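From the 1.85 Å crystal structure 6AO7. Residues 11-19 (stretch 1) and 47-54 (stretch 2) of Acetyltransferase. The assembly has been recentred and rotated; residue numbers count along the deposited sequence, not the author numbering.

Stretch 1, residues 11-19: DNITIHPHT
Stretch 2 (47-54) ELYLAKYN

Two extended segments of one chain lie side by side as antiparallel neighbours in a sheet, their N-to-C directions 154° apart and their axes 4.5 Å from each other at closest approach. Residues 47-53 form one strand; its partner runs through T14 to P17. The register sets T14 against K52, I15 against A51, H16 against L50 and P17 against Y49, so the paired residue numbers sum to 66. CA-CA distances alternate as the pair types require: 5.2 Å for T14-K52 and 5.5 Å for H16-L50, the hydrogen-bonded pairs, against 4.4 Å for I15-A51 and 4.2 Å for P17-Y49, the non-hydrogen-bonded ones.

The backbone carries the polar pairing. T14 N donates to K52 O at 2.9 Å and K52 N returns a bond to T14 O at 2.7 Å, both nearly straight at 171° and 170°. Two residues on, H16 N donates to L50 O at 3.0 Å and 162°, while L50 N donates to H16 O at 2.8 Å and 171°. The ladder ends with a single bond, H18 N to L48 O, 2.8 Å and the straightest at 175°. Proline fits this pattern well: P17 has no amide hydrogen, but it occupies a non-hydrogen-bonded position, so no rung of this ladder is lost.

The same carbonyls also receive CA-H...O contacts. A51 CA lies 3.2 Å from T14 O, I15 CA 3.3 Å from L50 O, Y49 CA 3.4 Å from H16 O, I13 CA 3.4 Å from K52 O and P17 CA 3.5 Å from L48 O. Each of these five acceptors thus meets one amide and one alpha carbon across the gap.

Backbone torsions stay extended, from -119/145 at T14 through -126/129 at I15 and -143/153 at H16 to -66/149 at P17, whose ring is C-gamma endo. Opposite, L48 to Y53 span phi -142 to -100 and psi 122 to 143.

I15, P17, Y49 and A51 share one face. I15 (m, t) places CG1 4.1 Å from A51 CB and CG2 4.1 Å from Y49 CB; A51 offers only its CB as a side-chain contact atom. Y49 (m, chi2 81°) brings CE2 to 4.0 Å from P17 CB. Farther along, I13 (m, p) sets CG2 4.1 Å from A51 CB and CD1 3.6 Å from CD1 of Y53 (t, chi2 82°).

The other face bears T14, H16, L50 and K52. T14 (p) has OG1 3.6 Å from K52 CB; the lysine is modelled only to CB. H16 (m, chi2 79°) makes no side-chain hydrogen bond across the contact.

H18 (t, chi2 -92°) points its CA-to-CB bond toward the neighbouring strand, with CB 3.5 Å from CD2 of L48 (t, p). CD1 of L50 (m, t) approaches the imidazole edge, 4.0 Å from H18 CD2. H18 NE2 is satisfied by a hydrogen bond elsewhere in the structure.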

# COMPACT_ATOMS: atom_id res chain seq x y z
N ASP A 11 17.54 7.61 21.03
CA ASP A 11 17.34 6.84 22.25
C ASP A 11 17.09 7.71 23.48
O ASP A 11 16.88 7.17 24.57
CB ASP A 11 18.54 5.92 22.50
N ASN A 12 17.11 9.03 23.33
CA ASN A 12 16.96 9.95 24.45
C ASN A 12 15.74 10.85 24.25
O ASN A 12 15.78 12.05 24.53
CB ASN A 12 18.22 10.78 24.66
N ILE A 13 14.65 10.27 23.77
CA ILE A 13 13.38 10.97 23.57
C ILE A 13 12.45 10.59 24.72
O ILE A 13 12.48 9.44 25.18
CB ILE A 13 12.77 10.63 22.20
CG1 ILE A 13 13.42 11.45 21.08
CG2 ILE A 13 11.25 10.81 22.18
CD1 ILE A 13 14.83 11.00 20.71
N THR A 14 11.66 11.55 25.20
CA THR A 14 10.68 11.29 26.25
C THR A 14 9.27 11.58 25.73
O THR A 14 9.07 12.50 24.94
CB THR A 14 10.96 12.13 27.51
OG1 THR A 14 10.88 13.53 27.18
CG2 THR A 14 12.34 11.83 28.04
N ILE A 15 8.30 10.78 26.19
CA ILE A 15 6.91 10.90 25.75
C ILE A 15 6.02 11.05 26.97
O ILE A 15 6.09 10.25 27.91
CB ILE A 15 6.46 9.68 24.92
CG1 ILE A 15 7.36 9.52 23.68
CG2 ILE A 15 5.00 9.83 24.50
CD1 ILE A 15 7.09 8.26 22.88
N HIS A 16 5.16 12.07 26.96
CA HIS A 16 4.25 12.35 28.05
C HIS A 16 2.92 12.83 27.49
O HIS A 16 2.87 13.38 26.38
CB HIS A 16 4.81 13.44 28.99
CG HIS A 16 5.69 12.90 30.07
ND1 HIS A 16 7.01 12.55 29.85
CD2 HIS A 16 5.45 12.66 31.38
CE1 HIS A 16 7.54 12.12 30.98
NE2 HIS A 16 6.62 12.18 31.93
N PRO A 17 1.83 12.62 28.22
CA PRO A 17 0.55 13.18 27.78
C PRO A 17 0.59 14.70 27.83
O PRO A 17 1.28 15.30 28.66
CB PRO A 17 -0.46 12.61 28.79
CG PRO A 17 0.36 12.21 29.97
CD PRO A 17 1.69 11.80 29.44
N HIS A 18 -0.16 15.32 26.93
CA HIS A 18 -0.30 16.77 26.93
C HIS A 18 -1.06 17.26 28.18
O HIS A 18 -2.11 16.71 28.53
CB HIS A 18 -1.03 17.22 25.67
CG HIS A 18 -1.40 18.67 25.69
ND1 HIS A 18 -2.63 19.12 26.15
CD2 HIS A 18 -0.71 19.78 25.34
CE1 HIS A 18 -2.67 20.43 26.07
NE2 HIS A 18 -1.52 20.86 25.58
N THR A 19 -0.52 18.30 28.83
CA THR A 19 -1.10 18.92 30.02
C THR A 19 -1.96 20.13 29.66
O THR A 19 -1.57 20.97 28.85
CB THR A 19 0.00 19.41 30.97
OG1 THR A 19 0.74 18.30 31.50
CG2 THR A 19 -0.58 20.20 32.13
N GLU A 47 -6.73 11.47 23.22
CA GLU A 47 -5.66 11.77 24.16
C GLU A 47 -4.41 12.11 23.36
O GLU A 47 -3.99 11.33 22.50
CB GLU A 47 -5.36 10.59 25.08
CG GLU A 47 -6.49 10.19 25.99
CD GLU A 47 -6.09 9.02 26.88
OE1 GLU A 47 -6.11 7.87 26.39
OE2 GLU A 47 -5.72 9.27 28.04
N LEU A 48 -3.83 13.28 23.64
CA LEU A 48 -2.67 13.77 22.92
C LEU A 48 -1.41 13.50 23.73
O LEU A 48 -1.38 13.74 24.94
CB LEU A 48 -2.80 15.27 22.63
CG LEU A 48 -1.56 16.04 22.17
CD1 LEU A 48 -1.18 15.59 20.77
CD2 LEU A 48 -1.76 17.55 22.25
N TYR A 49 -0.38 13.00 23.05
CA TYR A 49 0.90 12.68 23.65
C TYR A 49 1.99 13.45 22.92
O TYR A 49 1.93 13.64 21.70
CB TYR A 49 1.18 11.17 23.59
CG TYR A 49 0.27 10.37 24.49
CD1 TYR A 49 -1.02 10.04 24.10
CD2 TYR A 49 0.69 9.96 25.75
CE1 TYR A 49 -1.86 9.33 24.92
CE2 TYR A 49 -0.15 9.25 26.59
CZ TYR A 49 -1.42 8.92 26.16
OH TYR A 49 -2.24 8.20 26.99
N LEU A 50 2.99 13.92 23.66
CA LEU A 50 4.03 14.78 23.13
C LEU A 50 5.38 14.10 23.31
O LEU A 50 5.70 13.63 24.41
CB LEU A 50 4.04 16.15 23.84
CG LEU A 50 2.73 16.93 23.94
CD1 LEU A 50 2.92 18.22 24.70
CD2 LEU A 50 2.14 17.18 22.55
N ALA A 51 6.18 14.07 22.24
CA ALA A 51 7.53 13.53 22.29
C ALA A 51 8.52 14.68 22.36
O ALA A 51 8.52 15.55 21.48
CB ALA A 51 7.81 12.65 21.07
N LYS A 52 9.36 14.68 23.39
CA LYS A 52 10.30 15.76 23.65
C LYS A 52 11.74 15.27 23.51
O LYS A 52 12.06 14.14 23.89
CB LYS A 52 10.09 16.36 25.05
N TYR A 53 12.60 16.13 22.95
CA TYR A 53 14.02 15.84 22.82
C TYR A 53 14.80 17.11 23.09
O TYR A 53 14.61 18.10 22.37
CB TYR A 53 14.36 15.30 21.43
CG TYR A 53 15.85 15.12 21.21
CD1 TYR A 53 16.50 13.99 21.67
CD2 TYR A 53 16.59 16.08 20.54
CE1 TYR A 53 17.86 13.82 21.48
CE2 TYR A 53 17.95 15.92 20.33
CZ TYR A 53 18.58 14.79 20.81
OH TYR A 53 19.94 14.62 20.60
N ASN A 54 15.69 17.07 24.08
CA ASN A 54 16.40 18.26 24.55
C ASN A 54 15.43 19.43 24.68
O ASN A 54 15.64 20.51 24.12
CB ASN A 54 17.58 18.59 23.65